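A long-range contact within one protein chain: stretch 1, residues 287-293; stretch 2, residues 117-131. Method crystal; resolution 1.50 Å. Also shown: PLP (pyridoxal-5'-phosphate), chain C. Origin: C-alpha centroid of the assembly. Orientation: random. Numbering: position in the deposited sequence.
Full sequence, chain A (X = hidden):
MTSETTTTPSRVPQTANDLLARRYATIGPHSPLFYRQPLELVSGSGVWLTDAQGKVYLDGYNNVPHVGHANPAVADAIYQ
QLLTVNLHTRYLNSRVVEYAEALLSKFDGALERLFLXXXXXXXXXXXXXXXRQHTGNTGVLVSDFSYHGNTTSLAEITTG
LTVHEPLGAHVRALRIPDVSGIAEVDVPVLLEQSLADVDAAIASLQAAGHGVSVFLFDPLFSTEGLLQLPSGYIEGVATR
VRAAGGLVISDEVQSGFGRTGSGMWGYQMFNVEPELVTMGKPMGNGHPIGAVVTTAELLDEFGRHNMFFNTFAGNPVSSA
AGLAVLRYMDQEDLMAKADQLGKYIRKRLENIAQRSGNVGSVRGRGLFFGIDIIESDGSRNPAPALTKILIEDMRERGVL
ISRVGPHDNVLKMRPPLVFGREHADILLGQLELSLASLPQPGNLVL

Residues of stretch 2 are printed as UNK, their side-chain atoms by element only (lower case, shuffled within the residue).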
# COMPACT_ATOMS: atom_id res chain seq x y z
N HIS A 287 -4.54 10.34 5.29
CA HIS A 287 -5.00 9.64 4.04
C HIS A 287 -3.88 8.67 3.61
O HIS A 287 -2.66 9.03 3.70
CB HIS A 287 -5.26 10.64 2.94
CG HIS A 287 -6.13 10.10 1.83
ND1 HIS A 287 -7.52 9.96 1.96
CD2 HIS A 287 -5.83 9.57 0.62
CE1 HIS A 287 -8.00 9.40 0.87
NE2 HIS A 287 -7.00 9.18 0.02
N PRO A 288 -4.15 7.49 3.04
CA PRO A 288 -3.03 6.57 2.67
C PRO A 288 -2.34 7.00 1.36
O PRO A 288 -2.95 6.85 0.30
CB PRO A 288 -3.75 5.18 2.57
CG PRO A 288 -5.13 5.36 3.25
CD PRO A 288 -5.46 6.81 2.94
N ILE A 289 -1.20 7.63 1.49
CA ILE A 289 -0.44 8.16 0.33
C ILE A 289 1.06 7.92 0.68
O ILE A 289 1.50 8.16 1.83
CB ILE A 289 -0.65 9.67 0.04
CG1 ILE A 289 -2.09 10.13 0.07
CG2 ILE A 289 0.00 10.08 -1.29
CD1 ILE A 289 -2.27 11.63 -0.03
N GLY A 290 1.82 7.51 -0.36
CA GLY A 290 3.27 7.52 -0.36
C GLY A 290 3.78 7.94 -1.74
O GLY A 290 3.02 8.20 -2.65
N ALA A 291 5.10 8.05 -1.83
CA ALA A 291 5.74 8.38 -3.15
C ALA A 291 7.19 7.97 -3.21
O ALA A 291 7.90 7.92 -2.20
CB ALA A 291 5.63 9.91 -3.46
N VAL A 292 7.66 7.78 -4.48
CA VAL A 292 9.10 7.69 -4.82
C VAL A 292 9.36 8.89 -5.81
O VAL A 292 8.73 8.98 -6.89
CB VAL A 292 9.41 6.38 -5.55
CG1 VAL A 292 10.91 6.38 -5.93
CG2 VAL A 292 9.03 5.18 -4.75
N VAL A 293 10.22 9.82 -5.43
CA VAL A 293 10.71 10.93 -6.30
C VAL A 293 12.10 10.54 -6.86
O VAL A 293 12.95 10.00 -6.12
CB VAL A 293 10.68 12.29 -5.54
CG1 VAL A 293 11.49 13.37 -6.31
CG2 VAL A 293 9.25 12.71 -5.25
N UNK A 117 2.25 6.14 -4.56
CA UNK A 117 1.89 4.87 -3.94
C UNK A 117 0.84 5.18 -2.86
O UNK A 117 0.39 6.34 -2.72
c UNK A 117 3.11 4.13 -3.30
c UNK A 117 4.26 3.92 -4.29
o UNK A 117 3.50 4.85 -2.11
N UNK A 118 0.46 4.16 -2.05
CA UNK A 118 -0.56 4.35 -0.99
C UNK A 118 0.05 4.27 0.46
O UNK A 118 -0.68 4.26 1.45
o UNK A 118 -1.96 2.30 -3.32
c UNK A 118 -2.24 3.33 -2.57
n UNK A 118 -2.84 4.34 -3.03
c UNK A 118 -1.71 3.38 -1.16
N UNK A 119 1.36 4.02 0.56
CA UNK A 119 2.01 3.82 1.89
C UNK A 119 3.54 4.03 1.78
O UNK A 119 4.13 3.89 0.68
o UNK A 119 2.40 1.41 1.77
c UNK A 119 1.72 2.45 2.48
N UNK A 120 4.19 4.26 2.91
CA UNK A 120 5.69 4.29 2.94
C UNK A 120 6.25 2.96 2.57
O UNK A 120 7.32 2.90 1.85
N UNK A 121 5.68 1.83 3.06
CA UNK A 121 6.23 0.46 2.65
C UNK A 121 6.14 0.31 1.14
O UNK A 121 7.07 -0.25 0.51
o UNK A 121 5.85 -0.69 4.80
c UNK A 121 5.53 -0.73 3.42
N UNK A 122 5.01 0.67 0.54
CA UNK A 122 4.90 0.55 -0.96
C UNK A 122 5.99 1.37 -1.60
O UNK A 122 6.57 0.93 -2.66
c UNK A 122 1.19 0.16 -2.21
o UNK A 122 0.62 -0.87 -2.77
c UNK A 122 3.51 0.90 -1.50
o UNK A 122 0.76 1.36 -2.44
c UNK A 122 2.40 -0.08 -1.27
N UNK A 123 6.27 2.55 -1.06
CA UNK A 123 7.31 3.43 -1.69
C UNK A 123 8.70 2.77 -1.58
O UNK A 123 9.48 2.72 -2.58
c UNK A 123 7.28 4.83 -1.09
N UNK A 124 9.10 2.33 -0.40
CA UNK A 124 10.44 1.72 -0.25
C UNK A 124 10.52 0.40 -1.01
O UNK A 124 11.61 0.11 -1.60
n UNK A 124 11.01 2.88 3.22
c UNK A 124 11.27 2.77 1.94
o UNK A 124 11.97 3.59 1.32
c UNK A 124 10.81 1.51 1.24
N UNK A 125 9.48 -0.43 -1.08
CA UNK A 125 9.49 -1.63 -1.93
C UNK A 125 9.78 -1.25 -3.34
O UNK A 125 10.64 -1.92 -4.01
o UNK A 125 9.22 -4.79 -1.07
o UNK A 125 8.68 -5.82 -2.94
c UNK A 125 8.09 -2.32 -1.84
c UNK A 125 7.97 -3.56 -2.69
c UNK A 125 8.67 -4.78 -2.18
N UNK A 126 9.09 -0.25 -3.89
CA UNK A 126 9.31 0.18 -5.31
C UNK A 126 10.70 0.74 -5.49
O UNK A 126 11.36 0.42 -6.54
c UNK A 126 7.20 2.81 -7.33
c UNK A 126 8.35 1.77 -7.12
c UNK A 126 8.30 0.72 -8.19
c UNK A 126 8.22 1.17 -5.73
N UNK A 127 11.17 1.59 -4.58
CA UNK A 127 12.54 2.12 -4.74
C UNK A 127 13.58 1.02 -4.79
O UNK A 127 14.54 1.12 -5.61
c UNK A 127 12.86 3.15 -3.66
N UNK A 128 13.49 -0.01 -3.92
CA UNK A 128 14.49 -1.13 -3.95
C UNK A 128 14.40 -1.84 -5.30
O UNK A 128 15.41 -2.33 -5.85
c UNK A 128 16.12 -1.31 -1.29
c UNK A 128 14.63 -1.60 -1.36
c UNK A 128 14.28 -2.69 -0.41
c UNK A 128 14.28 -2.10 -2.76
N UNK A 129 13.16 -2.01 -5.82
CA UNK A 129 12.93 -2.68 -7.12
C UNK A 129 13.52 -1.92 -8.28
O UNK A 129 14.25 -2.51 -9.18
c UNK A 129 8.17 -4.82 -10.58
n UNK A 129 8.10 -5.42 -11.77
c UNK A 129 11.07 -3.87 -8.51
n UNK A 129 7.09 -4.22 -10.11
c UNK A 129 11.42 -2.99 -7.24
n UNK A 129 9.29 -4.90 -9.85
c UNK A 129 9.56 -4.20 -8.57
N UNK A 130 13.28 -0.63 -8.37
CA UNK A 130 13.94 0.27 -9.41
C UNK A 130 15.41 0.10 -9.29
O UNK A 130 16.10 -0.09 -10.36
c UNK A 130 14.36 2.68 -10.04
c UNK A 130 13.49 1.73 -9.17
c UNK A 130 11.41 3.26 -8.92
c UNK A 130 12.00 1.95 -9.52
N UNK A 131 15.98 0.21 -8.11
CA UNK A 131 17.43 0.15 -7.95
C UNK A 131 17.99 -1.20 -8.39
O UNK A 131 19.08 -1.25 -9.09
c UNK A 131 17.85 0.49 -6.52
N1 PLP C . 10.20 4.02 6.82
C2 PLP C . 10.20 4.81 7.92
C2A PLP C . 11.42 5.62 8.27
C3 PLP C . 8.99 4.89 8.78
O3 PLP C . 8.97 5.69 9.89
C4 PLP C . 7.82 4.08 8.39
C4A PLP C . 6.57 4.09 9.18
C5 PLP C . 7.95 3.25 7.17
C6 PLP C . 9.15 3.27 6.45
C5A PLP C . 6.80 2.39 6.70
O4P PLP C . 5.62 3.19 6.60
P PLP C . 4.18 2.49 6.39
O1P PLP C . 3.82 1.99 7.77
O2P PLP C . 3.31 3.62 5.89
O3P PLP C . 4.45 1.41 5.38

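Position 117 carries three side-chain atoms, one carbon bearing an oxygen and a second carbon: a beta-branched hydroxyl residue, so T117. Its backbone pairs with G290 in an antiparallel bridge, T117 N to G290 O at 2.9 Å and G290 N to T117 O at 3.0 Å, and its OG1 donates to the backbone O of position 119 at 3.0 Å, bracing the turn that follows.

Position 118 has two carbons, the second carrying an oxygen and a nitrogen: N118. The CA-to-CB bond of N118 points away from stretch 1 overall; the closest approach is through the backbone, N118 O to P288 C at 3.2 Å, but N118 CB also touches, 4.0 Å from P288 O. N118 N also donates to a side-chain oxygen of position 122.

Position 119 shows one carbon and one oxygen, S119. It points away from stretch 1 and sits at the N-cap, its OG accepting from the backbone N of position 122 at 3.0 Å.

Position 120 has no side-chain atom: G120. An ideal CB here would lie 2.8 Å from PLP O4P, a clash, while G120 N donates to PLP O2P at 3.2 Å.

Position 121 is again one carbon and one oxygen, S121. Out of reach of stretch 1, it serves the cofactor: S121 N and S121 OG donate to PLP O3P at 2.7 and 2.6 Å.

Position 122, three carbons ending in two oxygens, could be only glutamate: E122. Its OE1 accepts from N118 N at 2.8 Å, tying the first helical turn back to the loop.

Position 123 is a single carbon, A123. It points toward stretch 1, and A123 CB comes within 3.3 Å of A291 O; so small a side chain suits so close a backbone.

Position 124, two carbons and then one oxygen and one nitrogen, is N124; it makes no contact with stretch 1. Position 125, three carbons with two terminal oxygens, is E125, also clear of the strand.

Position 126 has four carbons forked at the second: L126, directed toward the strand, with L126 CD2 4.0 Å from V292 CG2. Position 127, one carbon, is A127, whose CB lies 4.4 Å from V292 CG1.

Position 128, another four carbons forked at the second, is L128, and position 129, three carbons, a nitrogen and a carbon with two more nitrogens, is R129; both are out of reach. Position 130 has four carbons forked at the first, one arm two carbons long: I130, with CD1 4.4 Å from V292 CG1. Position 131, one carbon, is A131, out of reach.

The contact works in two parts. A bridge at T117 and G290 fixes the register, and glycine is what fits there: an ideal CB on G290 would stand 2.5 Å from T117 OG1 and 2.4 Å from S119 O. Beyond it, V292 points toward the helix and meets A123, L126, A127 and I130, two small residues and two larger ones. The helix face meeting the strand is apolar, and the helix start binds phosphate.

Stretch 2 117-131: TNSGSEANELALRIA
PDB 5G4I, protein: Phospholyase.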